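Local coordinates for protein C-type lectin domain family 4, member a4 (Mus musculus, PDB 3VYK) that binds N-glycans carrying bisecting N-acetylglucosamine through a calcium-dependent C-type lectin domain and probably acts as an inhibitory pattern recognition receptor of dendritic cells, at residues S21-S24 with E30-S33; H38-H43 with D49-N54; R99-N104 with W110-I115. All coordinates share one frame; numbering follows the deposited sequence.

Interaction 1: S21-S24 with E30-S33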
loop_
_atom_site.group_PDB
_atom_site.type_symbol
_atom_site.label_atom_id
_atom_site.label_comp_id
_atom_site.label_asym_id
_atom_site.label_seq_id
_atom_site.Cartn_x
_atom_site.Cartn_y
_atom_site.Cartn_z
ATOM N N SER A 21 10.877 10.571 -1.521
ATOM C CA SER A 21 11.990 9.630 -1.460
ATOM C C SER A 21 11.479 8.199 -1.570
ATOM O O SER A 21 10.275 7.946 -1.439
ATOM C CB SER A 21 12.778 9.809 -0.157
ATOM O OG SER A 21 11.934 9.697 0.974
ATOM N N LYS A 22 12.402 7.278 -1.830
ATOM C CA LYS A 22 12.096 5.851 -1.872
ATOM C C LYS A 22 12.804 5.131 -0.735
ATOM O O LYS A 22 13.827 5.598 -0.219
ATOM C CB LYS A 22 12.499 5.244 -3.215
ATOM C CG LYS A 22 11.741 5.795 -4.412
ATOM C CD LYS A 22 12.239 5.156 -5.696
ATOM C CE LYS A 22 11.620 5.812 -6.916
ATOM N NZ LYS A 22 12.283 5.340 -8.162
ATOM N N ALA A 23 12.246 3.993 -0.338
ATOM C CA ALA A 23 12.773 3.224 0.777
ATOM C C ALA A 23 12.256 1.803 0.671
ATOM O O ALA A 23 11.242 1.554 0.004
ATOM C CB ALA A 23 12.343 3.843 2.100
ATOM N N SER A 24 12.950 0.879 1.331
ATOM C CA SER A 24 12.471 -0.495 1.491
ATOM C C SER A 24 11.139 -0.543 2.243
ATOM O O SER A 24 10.684 0.460 2.802
ATOM C CB SER A 24 13.499 -1.319 2.260
ATOM O OG SER A 24 13.512 -0.930 3.629
ATOM N N GLU A 30 8.604 2.382 8.918
ATOM C CA GLU A 30 9.226 3.213 9.952
ATOM C C GLU A 30 8.894 4.700 9.746
ATOM O O GLU A 30 8.558 5.401 10.710
ATOM C CB GLU A 30 10.743 2.969 9.976
ATOM C CG GLU A 30 11.516 3.713 11.060
ATOM C CD GLU A 30 13.028 3.611 10.893
ATOM O OE1 GLU A 30 13.501 2.904 9.971
ATOM O OE2 GLU A 30 13.755 4.245 11.693
ATOM N N LYS A 31 8.963 5.170 8.497
ATOM C CA LYS A 31 8.596 6.551 8.171
ATOM C C LYS A 31 7.144 6.840 8.526
ATOM O O LYS A 31 6.840 7.884 9.098
ATOM C CB LYS A 31 8.846 6.872 6.695
ATOM C CG LYS A 31 10.315 6.936 6.309
ATOM C CD LYS A 31 10.473 7.292 4.844
ATOM C CE LYS A 31 11.922 7.214 4.402
ATOM N NZ LYS A 31 12.116 7.839 3.067
ATOM N N CYS A 32 6.240 5.920 8.187
ATOM C CA CYS A 32 4.829 6.109 8.537
ATOM C C CYS A 32 4.666 6.155 10.054
ATOM O O CYS A 32 3.938 7.007 10.588
ATOM C CB CYS A 32 3.949 4.997 7.951
ATOM S SG CYS A 32 3.824 4.923 6.144
ATOM N N SER A 33 5.368 5.252 10.738
ATOM C CA SER A 33 5.321 5.146 12.200
ATOM C C SER A 33 5.736 6.445 12.895
ATOM O O SER A 33 5.121 6.837 13.894
ATOM C CB SER A 33 6.182 3.976 12.689
ATOM O OG SER A 33 6.002 3.762 14.079
HETATM O O HOH W 1 10.551 6.659 1.202
#
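K31 of helix 25-34 in the C-type lectin fold reaches back to strand 21-23, which leads directly into that helix, and meets S21 and A23. The lysine chain leaves the helix with CG anti to its carbonyl carbon (chi1 -69°) and is extended from there on, which carries the ammonium group the full length of the side chain to the strand. Its end lies alongside A23, whose methyl CB is 4.1 Å from K31 CE, while K31 NZ comes to 2.8 Å from S21 OG. A water bridges the charged end to the strand: K31 NZ donates to it over 2.7 Å, and the water passes a weak hydrogen bond of 3.0 Å to S21 O. The buried area is small, 107 Å², and the ammonium group has S21 OG and the water close by, with the CB atoms of S21 and A23 beside it. At the turn between the two elements, S24 is the N-cap of the helix; its side chain caps a backbone N of the first turn, and its own N is bonded to the carboxylate of E27. A23 is tied by its backbone to H121, and C32 is disulfide-bonded to C125, so both segments are fixed to the strand 121-128 region. This is a strand-to-helix junction closed by a Ser-x-x-Glu capping box, with a lysine from the helix returning to the strand.

Interaction 2: H38-H43 with D49-N54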
loop_
_atom_site.group_PDB
_atom_site.type_symbol
_atom_site.label_atom_id
_atom_site.label_comp_id
_atom_site.label_asym_id
_atom_site.label_seq_id
_atom_site.Cartn_x
_atom_site.Cartn_y
_atom_site.Cartn_z
ATOM N N HIS A 38 0.606 4.178 9.675
ATOM C CA HIS A 38 1.135 2.895 9.205
ATOM C C HIS A 38 0.933 2.785 7.721
ATOM O O HIS A 38 0.112 3.506 7.144
ATOM C CB HIS A 38 0.458 1.721 9.922
ATOM C CG HIS A 38 -1.054 1.710 9.786
ATOM N ND1 HIS A 38 -1.687 1.202 8.704
ATOM C CD2 HIS A 38 -2.050 2.183 10.637
ATOM C CE1 HIS A 38 -3.017 1.343 8.854
ATOM N NE2 HIS A 38 -3.241 1.941 10.040
ATOM N N LEU A 39 1.659 1.876 7.073
ATOM C CA LEU A 39 1.431 1.635 5.651
ATOM C C LEU A 39 -0.030 1.258 5.413
ATOM O O LEU A 39 -0.653 0.565 6.231
ATOM C CB LEU A 39 2.392 0.574 5.098
ATOM C CG LEU A 39 3.834 1.070 4.905
ATOM C CD1 LEU A 39 4.752 -0.117 4.667
ATOM C CD2 LEU A 39 3.947 2.058 3.758
ATOM N N VAL A 40 -0.567 1.737 4.298
ATOM C CA VAL A 40 -2.011 1.680 4.060
ATOM C C VAL A 40 -2.598 0.265 4.045
ATOM O O VAL A 40 -2.008 -0.674 3.515
ATOM C CB VAL A 40 -2.382 2.477 2.792
ATOM C CG1 VAL A 40 -1.867 1.796 1.531
ATOM C CG2 VAL A 40 -3.877 2.735 2.728
ATOM N N VAL A 41 -3.767 0.137 4.658
ATOM C CA VAL A 41 -4.515 -1.104 4.706
ATOM C C VAL A 41 -5.813 -0.855 3.945
ATOM O O VAL A 41 -6.559 0.056 4.286
ATOM C CB VAL A 41 -4.788 -1.500 6.179
ATOM C CG1 VAL A 41 -5.822 -2.608 6.269
ATOM C CG2 VAL A 41 -3.484 -1.915 6.865
ATOM N N ILE A 42 -6.060 -1.641 2.898
ATOM C CA ILE A 42 -7.112 -1.323 1.925
ATOM C C ILE A 42 -8.259 -2.320 2.053
ATOM O O ILE A 42 -8.069 -3.521 1.844
ATOM C CB ILE A 42 -6.525 -1.336 0.502
ATOM C CG1 ILE A 42 -5.389 -0.315 0.395
ATOM C CG2 ILE A 42 -7.603 -1.024 -0.534
ATOM C CD1 ILE A 42 -4.577 -0.429 -0.881
ATOM N N HIS A 43 -9.450 -1.820 2.392
ATOM C CA HIS A 43 -10.580 -2.714 2.668
ATOM C C HIS A 43 -11.743 -2.651 1.715
ATOM O O HIS A 43 -12.728 -3.361 1.905
ATOM C CB HIS A 43 -11.052 -2.560 4.107
ATOM C CG HIS A 43 -10.197 -3.300 5.103
ATOM N ND1 HIS A 43 -10.029 -4.636 5.061
ATOM C CD2 HIS A 43 -9.453 -2.842 6.188
ATOM C CE1 HIS A 43 -9.212 -5.015 6.070
ATOM N NE2 HIS A 43 -8.857 -3.917 6.751
ATOM N N ASP A 49 -9.610 2.927 -5.151
ATOM C CA ASP A 49 -9.764 3.961 -6.175
ATOM C C ASP A 49 -9.444 5.374 -5.655
ATOM O O ASP A 49 -8.904 6.206 -6.391
ATOM C CB ASP A 49 -11.177 3.928 -6.767
ATOM C CG ASP A 49 -11.420 2.732 -7.674
ATOM O OD1 ASP A 49 -10.458 2.066 -8.095
ATOM O OD2 ASP A 49 -12.589 2.447 -7.983
ATOM N N PHE A 50 -9.769 5.641 -4.392
ATOM C CA PHE A 50 -9.363 6.898 -3.769
ATOM C C PHE A 50 -7.835 7.002 -3.762
ATOM O O PHE A 50 -7.272 8.026 -4.145
ATOM C CB PHE A 50 -9.917 7.055 -2.345
ATOM C CG PHE A 50 -9.321 8.233 -1.614
ATOM C CD1 PHE A 50 -8.220 8.074 -0.763
ATOM C CD2 PHE A 50 -9.830 9.518 -1.822
ATOM C CE1 PHE A 50 -7.662 9.169 -0.122
ATOM C CE2 PHE A 50 -9.278 10.601 -1.184
ATOM C CZ PHE A 50 -8.188 10.433 -0.343
ATOM N N ILE A 51 -7.174 5.938 -3.321
ATOM C CA ILE A 51 -5.721 5.959 -3.220
ATOM C C ILE A 51 -5.088 6.156 -4.593
ATOM O O ILE A 51 -4.247 7.054 -4.760
ATOM C CB ILE A 51 -5.184 4.696 -2.524
ATOM C CG1 ILE A 51 -5.572 4.701 -1.040
ATOM C CG2 ILE A 51 -3.666 4.589 -2.690
ATOM C CD1 ILE A 51 -5.577 3.326 -0.407
ATOM N N THR A 52 -5.502 5.373 -5.585
ATOM C CA THR A 52 -4.844 5.475 -6.896
ATOM C C THR A 52 -5.059 6.820 -7.596
ATOM O O THR A 52 -4.206 7.258 -8.361
ATOM C CB THR A 52 -5.179 4.301 -7.836
ATOM O OG1 THR A 52 -6.569 4.330 -8.179
ATOM C CG2 THR A 52 -4.816 2.980 -7.187
ATOM N N SER A 53 -6.178 7.483 -7.313
ATOM C CA SER A 53 -6.422 8.822 -7.856
ATOM C C SER A 53 -5.332 9.817 -7.447
ATOM O O SER A 53 -5.116 10.819 -8.133
ATOM C CB SER A 53 -7.807 9.335 -7.424
ATOM O OG SER A 53 -7.776 9.909 -6.137
ATOM N N ASN A 54 -4.667 9.526 -6.330
ATOM C CA ASN A 54 -3.646 10.386 -5.738
ATOM C C ASN A 54 -2.199 10.018 -6.096
ATOM O O ASN A 54 -1.263 10.635 -5.584
ATOM C CB ASN A 54 -3.817 10.392 -4.217
ATOM C CG ASN A 54 -5.004 11.220 -3.771
ATOM O OD1 ASN A 54 -6.086 10.696 -3.495
ATOM N ND2 ASN A 54 -4.807 12.527 -3.705
#
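V40 and I42, two residues apart on segment 38-43, both touch I51, which points from helix 45-53 into the interior. The segment starts at H38, whose imidazole curls back on its own chain: H38 ND1 donates to L39 O over 2.8 Å. That oxygen lies close to the ring plane, but the donor stands 47° out of the plane of the carbonyl, off its lone pairs. L39 then turns its side chain to W25 and C32 of helix 25-34. V40, bonded through its backbone to G64 and V124, makes the first contact with the helix. Its branch CG2, anti to the backbone N, meets I51 CD1 at 3.6 Å, tip to tip. V41 points the other way, toward the loop at D77 and T79. I42 faces the helix again and presents its longer branch: I42 CG1 is 3.7 Å and I42 CD1 is 3.9 Å from I51 CD1. One terminal methyl of I51 therefore carries both contacts, placed there by a CG1 anti to the carbonyl carbon (chi1 -69°) and a largely extended outer bond. H43 closes the segment with NE2 bonded to T79. I103 of strand 100-106 touches both I42 and I51, extending the cluster toward the sheet. All three touching residues are buried, and no hydrogen bond crosses between the segments. The helix is thus held against the 38-43 segment by hydrophobic packing of branched aliphatic chains, without a polar tie in this contact.

Interaction 3: R99-N104 with W110-I115. With CA (calcium ion), chain C; NAG (2-acetamido-2-deoxy-beta-D-glucopyranose), chain B; MAN (alpha-D-mannopyranose), chain D; SO4 (sulfate ion), chain E.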
loop_
_atom_site.group_PDB
_atom_site.type_symbol
_atom_site.label_atom_id
_atom_site.label_comp_id
_atom_site.label_asym_id
_atom_site.label_seq_id
_atom_site.Cartn_x
_atom_site.Cartn_y
_atom_site.Cartn_z
ATOM N N ARG A 99 7.629 -10.865 -0.988
ATOM C CA ARG A 99 6.741 -11.012 0.162
ATOM C C ARG A 99 6.002 -9.736 0.543
ATOM O O ARG A 99 5.158 -9.761 1.437
ATOM C CB ARG A 99 7.519 -11.563 1.365
ATOM C CG ARG A 99 8.101 -12.961 1.144
ATOM C CD ARG A 99 8.815 -13.483 2.397
ATOM N NE ARG A 99 9.658 -12.441 2.982
ATOM C CZ ARG A 99 10.882 -12.135 2.561
ATOM N NH1 ARG A 99 11.447 -12.816 1.565
ATOM N NH2 ARG A 99 11.537 -11.147 3.143
ATOM N N CYS A 100 6.337 -8.635 -0.134
ATOM C CA CYS A 100 5.718 -7.329 0.067
ATOM C C CYS A 100 4.924 -6.970 -1.181
ATOM O O CYS A 100 5.006 -7.666 -2.195
ATOM C CB CYS A 100 6.780 -6.274 0.370
ATOM S SG CYS A 100 7.464 -6.424 2.042
ATOM N N VAL A 101 4.123 -5.916 -1.084
ATOM C CA VAL A 101 3.166 -5.574 -2.139
ATOM C C VAL A 101 3.206 -4.086 -2.446
ATOM O O VAL A 101 3.198 -3.245 -1.524
ATOM C CB VAL A 101 1.729 -5.970 -1.722
ATOM C CG1 VAL A 101 0.712 -5.638 -2.821
ATOM C CG2 VAL A 101 1.635 -7.446 -1.366
ATOM N N ILE A 102 3.243 -3.770 -3.744
ATOM C CA ILE A 102 3.060 -2.400 -4.196
ATOM C C ILE A 102 1.812 -2.244 -5.049
ATOM O O ILE A 102 1.355 -3.191 -5.693
ATOM C CB ILE A 102 4.268 -1.848 -5.014
ATOM C CG1 ILE A 102 4.558 -2.700 -6.262
ATOM C CG2 ILE A 102 5.478 -1.667 -4.108
ATOM C CD1 ILE A 102 5.612 -2.106 -7.186
ATOM N N ILE A 103 1.280 -1.029 -5.027
ATOM C CA ILE A 103 0.376 -0.553 -6.065
ATOM C C ILE A 103 1.258 0.018 -7.174
ATOM O O ILE A 103 2.106 0.878 -6.927
ATOM C CB ILE A 103 -0.564 0.547 -5.527
ATOM C CG1 ILE A 103 -1.464 -0.012 -4.427
ATOM C CG2 ILE A 103 -1.402 1.146 -6.654
ATOM C CD1 ILE A 103 -2.339 1.031 -3.759
ATOM N N ASN A 104 1.053 -0.457 -8.392
ATOM C CA ASN A 104 1.687 0.161 -9.565
ATOM C C ASN A 104 0.754 0.174 -10.768
ATOM O O ASN A 104 -0.318 -0.455 -10.765
ATOM C CB ASN A 104 3.079 -0.457 -9.877
ATOM C CG ASN A 104 3.012 -1.908 -10.335
ATOM O OD1 ASN A 104 1.956 -2.509 -10.399
ATOM N ND2 ASN A 104 4.176 -2.489 -10.651
ATOM N N TRP A 110 -4.346 0.380 -12.716
ATOM C CA TRP A 110 -3.719 0.203 -11.404
ATOM C C TRP A 110 -3.963 -1.161 -10.841
ATOM O O TRP A 110 -4.991 -1.779 -11.101
ATOM C CB TRP A 110 -4.264 1.236 -10.429
ATOM C CG TRP A 110 -3.772 2.620 -10.701
ATOM C CD1 TRP A 110 -4.465 3.661 -11.319
ATOM C CD2 TRP A 110 -2.467 3.180 -10.354
ATOM N NE1 TRP A 110 -3.701 4.791 -11.375
ATOM C CE2 TRP A 110 -2.485 4.578 -10.820
ATOM C CE3 TRP A 110 -1.317 2.685 -9.742
ATOM C CZ2 TRP A 110 -1.393 5.419 -10.660
ATOM C CZ3 TRP A 110 -0.222 3.543 -9.581
ATOM C CH2 TRP A 110 -0.262 4.880 -10.033
ATOM N N GLY A 111 -3.021 -1.641 -10.034
ATOM C CA GLY A 111 -3.206 -2.929 -9.375
ATOM C C GLY A 111 -2.084 -3.243 -8.410
ATOM O O GLY A 111 -1.134 -2.463 -8.251
ATOM N N TRP A 112 -2.208 -4.395 -7.769
ATOM C CA TRP A 112 -1.215 -4.852 -6.798
ATOM C C TRP A 112 -0.264 -5.837 -7.416
ATOM O O TRP A 112 -0.654 -6.697 -8.217
ATOM C CB TRP A 112 -1.882 -5.559 -5.633
ATOM C CG TRP A 112 -2.868 -4.760 -4.824
ATOM C CD1 TRP A 112 -3.147 -3.394 -4.867
ATOM C CD2 TRP A 112 -3.716 -5.302 -3.762
ATOM N NE1 TRP A 112 -4.129 -3.080 -3.948
ATOM C CE2 TRP A 112 -4.492 -4.176 -3.240
ATOM C CE3 TRP A 112 -3.908 -6.571 -3.219
ATOM C CZ2 TRP A 112 -5.434 -4.344 -2.217
ATOM C CZ3 TRP A 112 -4.851 -6.720 -2.196
ATOM C CH2 TRP A 112 -5.578 -5.627 -1.702
ATOM N N ASN A 113 1.004 -5.739 -7.010
ATOM C CA ASN A 113 2.034 -6.689 -7.454
ATOM C C ASN A 113 2.897 -7.048 -6.264
ATOM O O ASN A 113 3.318 -6.169 -5.523
ATOM C CB ASN A 113 2.888 -6.060 -8.560
ATOM C CG ASN A 113 4.088 -6.914 -8.942
ATOM O OD1 ASN A 113 4.034 -8.145 -8.953
ATOM N ND2 ASN A 113 5.184 -6.234 -9.295
ATOM N N ASP A 114 3.139 -8.343 -6.074
ATOM C CA ASP A 114 4.148 -8.752 -5.099
ATOM C C ASP A 114 5.545 -8.451 -5.629
ATOM O O ASP A 114 5.860 -8.708 -6.818
ATOM C CB ASP A 114 4.002 -10.224 -4.664
ATOM C CG ASP A 114 4.167 -11.220 -5.804
ATOM O OD1 ASP A 114 3.888 -10.871 -6.981
ATOM O OD2 ASP A 114 4.543 -12.377 -5.484
ATOM N N ILE A 115 6.342 -7.871 -4.721
ATOM C CA ILE A 115 7.741 -7.511 -4.992
ATOM C C ILE A 115 8.650 -7.819 -3.782
ATOM O O ILE A 115 8.173 -8.075 -2.674
ATOM C CB ILE A 115 7.901 -6.014 -5.378
ATOM C CG1 ILE A 115 7.645 -5.071 -4.192
ATOM C CG2 ILE A 115 7.027 -5.663 -6.583
ATOM C CD1 ILE A 115 8.337 -3.736 -4.370
HETATM CA CA CA C . 5.297 -10.118 -8.675
HETATM C C1 NAG B . 8.445 -5.259 -10.907
HETATM C C2 NAG B . 7.532 -4.077 -11.266
HETATM C C3 NAG B . 8.214 -2.737 -10.995
HETATM C C4 NAG B . 8.829 -2.715 -9.595
HETATM C C5 NAG B . 9.679 -3.964 -9.335
HETATM C C6 NAG B . 10.148 -4.065 -7.890
HETATM C C7 NAG B . 5.915 -4.733 -12.989
HETATM C C8 NAG B . 5.670 -4.932 -14.452
HETATM N N2 NAG B . 7.117 -4.271 -12.646
HETATM O O3 NAG B . 7.249 -1.704 -11.094
HETATM O O4 NAG B . 9.615 -1.562 -9.426
HETATM O O5 NAG B . 8.903 -5.124 -9.573
HETATM O O6 NAG B . 11.349 -3.355 -7.667
HETATM O O7 NAG B . 5.036 -5.003 -12.159
HETATM C C1 MAN D . 8.799 -7.802 -12.703
HETATM C C2 MAN D . 8.450 -7.637 -11.222
HETATM C C3 MAN D . 7.610 -8.824 -10.731
HETATM C C4 MAN D . 6.394 -8.992 -11.627
HETATM C C5 MAN D . 6.846 -9.149 -13.095
HETATM C C6 MAN D . 5.661 -9.273 -14.055
HETATM O O2 MAN D . 7.688 -6.452 -11.094
HETATM O O3 MAN D . 7.078 -8.714 -9.407
HETATM O O4 MAN D . 5.675 -10.079 -11.045
HETATM O O5 MAN D . 7.633 -8.026 -13.476
HETATM O O6 MAN D . 6.154 -9.554 -15.361
HETATM S S SO4 E . 15.045 -11.710 1.827
HETATM O O1 SO4 E . 14.268 -11.713 3.098
HETATM O O2 SO4 E . 16.295 -12.513 1.933
HETATM O O3 SO4 E . 14.198 -12.223 0.724
HETATM O O4 SO4 E . 15.419 -10.306 1.530
#
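D114, from the strand paired with 99-104, grips the calcium ion twice, through its carboxylate OD1 at 2.3 Å and its backbone O at 2.4 Å; its CB lies against C100 O of the partner strand. The N113 side chain is another ligand, E92, N94 and E98 complete the protein share, and mannose O3 and O4 each bind the metal at 2.4 Å. The other carboxylate oxygen of D114 is salt-bridged to R71, which probably helps orient the group. Beside the ion, N104 ND2 donates to both O7 (3.1 Å) and O3 of the N-acetylglucosamine; N104 CG, between its backbone N and carbonyl carbon (chi1 67°), turns ND2 to the sugar. At the far end the R99 guanidinium holds a sulfate, probably from the crystallisation liquor, with a nearly straight NH1 to O3 bond in its plane. Three antiparallel hydrogen-bonded pairs, C100 with I115, I102 with N113 and N104 with G111, zip the hairpin, and R99 and C100 together face I115 in a classic beta bulge. On the sugar side, I102 CG2 meets I115 CD1 at 3.5 Å, the two side chains crossing at about a right angle, while I115 CG2 lies 3.6 Å from NAG O5. On the face of V101, I103 and W112, the aliphatic chains pack on the tryptophan, whose NE1 is bonded to Q48. I103 CG2 also touches W110 CE3 at 3.5 Å. This hairpin carries the Trp-Asn-Asp (WND) motif of C-type lectins, which joins the Glu-Pro-Asn (EPN) loop 92-94 in the calcium-dependent, mannose-type sugar site.

The three contacts follow one another along the chain within a single C-type lectin domain. Interactions 1 and 2 have centres about 16 Å apart and touch where C32, near the end of helix 25-34, packs on H38 and L39 of strand 38-39. Interaction 2 lies near the middle of the chain, about 12 Å from interaction 3, and adjoins it: I103 meets I42 and I51, and T52 packs on W110. Interactions 1 and 3 do not touch, their nearest atoms being about 7 Å apart. Helix 45-53 thus packs on I103 and W110, while N104, N113 and I115 on the hairpin's other face meet the glycan and N113 and D114 bind calcium from both faces; interaction 1 is more peripheral.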